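Local coordinates for protein aromatic-amino-acid aminotransferase (Burkholderia pseudomallei, PDB 4F4E) that probably transfers amino groups between aromatic amino acids such as tyrosine and 2-oxoglutarate, using pyridoxal 5'-phosphate as cofactor, at residues Arg340-Arg345 and Val400-Thr405. Residues are numbered along the deposited sequence; the frame is centred on the assembly and turned at random. Where two conformers were deposited one is given.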
loop_
_atom_site.group_PDB
_atom_site.type_symbol
_atom_site.label_atom_id
_atom_site.label_comp_id
_atom_site.label_asym_id
_atom_site.label_seq_id
_atom_site.Cartn_x
_atom_site.Cartn_y
_atom_site.Cartn_z
ATOM N N ARG A 340 16.409 26.415 -6.082
ATOM C CA ARG A 340 17.692 26.071 -5.438
ATOM C C ARG A 340 18.441 25.063 -6.288
ATOM O O ARG A 340 19.633 25.193 -6.483
ATOM C CB ARG A 340 17.560 25.536 -4.016
ATOM C CG ARG A 340 18.912 25.561 -3.316
ATOM C CD ARG A 340 18.985 24.579 -2.182
ATOM N NE ARG A 340 18.946 23.205 -2.649
ATOM C CZ ARG A 340 18.813 22.173 -1.839
ATOM N NH1 ARG A 340 18.695 22.380 -0.515
ATOM N NH2 ARG A 340 18.801 20.954 -2.344
ATOM N N ILE A 341 17.737 24.080 -6.836
ATOM C CA ILE A 341 18.369 23.128 -7.739
ATOM C C ILE A 341 19.015 23.822 -8.924
ATOM O O ILE A 341 20.127 23.494 -9.305
ATOM C CB ILE A 341 17.387 22.019 -8.212
ATOM C CG1 ILE A 341 16.935 21.139 -7.037
ATOM C CG2 ILE A 341 18.028 21.184 -9.336
ATOM C CD1 ILE A 341 15.705 20.264 -7.415
ATOM N N ARG A 342 18.303 24.763 -9.523
ATOM C CA ARG A 342 18.819 25.535 -10.653
ATOM C C ARG A 342 20.072 26.323 -10.249
ATOM O O ARG A 342 21.012 26.446 -11.036
ATOM C CB ARG A 342 17.757 26.510 -11.140
ATOM C CG ARG A 342 16.562 25.892 -11.840
ATOM C CD ARG A 342 15.610 26.968 -12.335
ATOM N NE ARG A 342 14.487 26.435 -13.112
ATOM C CZ ARG A 342 13.540 27.193 -13.663
ATOM N NH1 ARG A 342 13.548 28.524 -13.518
ATOM N NH2 ARG A 342 12.597 26.636 -14.396
ATOM N N ALA A 343 20.058 26.869 -9.042
ATOM C CA ALA A 343 21.203 27.666 -8.555
ATOM C C ALA A 343 22.439 26.742 -8.420
ATOM O O ALA A 343 23.594 27.145 -8.711
ATOM C CB ALA A 343 20.885 28.278 -7.200
ATOM N N MET A 344 22.192 25.512 -7.988
ATOM C CA MET A 344 23.287 24.544 -7.786
ATOM C C MET A 344 23.808 24.086 -9.130
ATOM O O MET A 344 25.034 23.974 -9.319
ATOM C CB MET A 344 22.847 23.355 -6.917
ATOM C CG MET A 344 22.541 23.681 -5.469
ATOM S SD MET A 344 23.943 24.393 -4.586
ATOM C CE MET A 344 23.643 26.143 -4.778
ATOM N N ARG A 345 22.895 23.809 -10.069
ATOM C CA ARG A 345 23.296 23.465 -11.425
ATOM C C ARG A 345 24.192 24.577 -11.977
ATOM O O ARG A 345 25.314 24.328 -12.479
ATOM C CB ARG A 345 22.081 23.315 -12.361
ATOM C CG ARG A 345 21.291 22.057 -12.084
ATOM C CD ARG A 345 20.093 21.911 -13.037
ATOM N NE ARG A 345 19.347 20.672 -12.790
ATOM C CZ ARG A 345 19.753 19.465 -13.164
ATOM N NH1 ARG A 345 20.904 19.311 -13.807
ATOM N NH2 ARG A 345 18.999 18.390 -12.887
ATOM N N VAL A 400 21.724 16.392 -7.968
ATOM C CA VAL A 400 21.971 17.795 -7.871
ATOM C C VAL A 400 21.161 18.415 -6.739
ATOM O O VAL A 400 21.560 19.406 -6.173
ATOM C CB VAL A 400 21.713 18.463 -9.241
ATOM C CG1 VAL A 400 21.763 19.959 -9.127
ATOM C CG2 VAL A 400 22.777 17.996 -10.219
ATOM N N ALA A 401 20.043 17.767 -6.381
ATOM C CA ALA A 401 19.233 18.117 -5.200
ATOM C C ALA A 401 19.905 17.842 -3.858
ATOM O O ALA A 401 19.354 18.227 -2.799
ATOM C CB ALA A 401 17.851 17.424 -5.270
ATOM N N ALA A 402 21.050 17.150 -3.871
ATOM C CA ALA A 402 21.884 16.949 -2.685
ATOM C C ALA A 402 23.088 17.919 -2.580
ATOM O O ALA A 402 23.850 17.906 -1.619
ATOM C CB ALA A 402 22.345 15.485 -2.620
ATOM N N LEU A 403 23.152 18.841 -3.510
ATOM C CA LEU A 403 24.154 19.917 -3.490
ATOM C C LEU A 403 23.512 21.113 -2.784
ATOM O O LEU A 403 22.319 21.357 -2.929
ATOM C CB LEU A 403 24.524 20.329 -4.918
ATOM C CG LEU A 403 25.239 19.292 -5.784
ATOM C CD1 LEU A 403 25.411 19.828 -7.213
ATOM C CD2 LEU A 403 26.574 18.962 -5.160
ATOM N N ASN A 404 24.325 21.852 -2.066
ATOM C CA ASN A 404 23.888 23.062 -1.428
ATOM C C ASN A 404 25.087 23.969 -1.286
ATOM O O ASN A 404 26.212 23.574 -1.563
ATOM C CB ASN A 404 23.288 22.717 -0.060
ATOM C CG ASN A 404 24.170 21.786 0.733
ATOM O OD1 ASN A 404 25.264 22.178 1.231
ATOM N ND2 ASN A 404 23.710 20.559 0.891
ATOM N N THR A 405 24.872 25.208 -0.832
ATOM C CA THR A 405 26.005 26.145 -0.711
ATOM C C THR A 405 27.136 25.638 0.227
ATOM O O THR A 405 28.277 26.059 0.112
ATOM C CB THR A 405 25.562 27.546 -0.192
ATOM O OG1 THR A 405 25.095 27.404 1.140
ATOM C CG2 THR A 405 24.489 28.140 -1.085
HETATM O O HOH W 1 20.057 21.408 -4.711
#
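Met344 and Val400 carry the apolar half of this contact, which illustrates how a helix can hold an irregular connection by pairing apolar side chains with a water that serves backbone carbonyls. Val400 sends CG1 into the helix surface, its tip 3.7 Å from Arg345 CG and 3.9 Å from Ile341 CG2, the two side chains of the latter pair crossing at a slant. Beyond it, Ile341 CD1 reaches the methyl of Ala401. Met344 leans over the loop: CG packs 3.9 Å from Leu403 CB, and the bend at chi2 (-59°) lays SD 3.4 Å from Asn404 CA, against backbone rather than side chain. Leu408 of the next helix also touches Met344.

The polar half is built round one water. It accepts from Arg340 NH2 at 2.7 Å and donates to Val400 O and Leu403 O, tying a carbonyl of the 3-10 segment and one of the loop just after it to the helix. A bend at chi3 (67°) turns the Arg340 guanidinium so that Ala401 O lies at its edge, 2.8 Å from NH2, while Leu403 O sits over one face; its NH1 is hydrogen-bonded to Thr60 O. The aliphatic part of Arg345 crosses Val400 at about a right angle, and Val400 CG2 lies over one guanidinium face, but the guanidinium nitrogens bond Ser372 OG and the carbonyls of Ile364, Gly369 and Phe371.

In the smaller, C-terminal domain of this fold type I aminotransferase, helix 324-354 thus meets the connection leaving strand 397-399, paired antiparallel with 371-373, for helix 408-419.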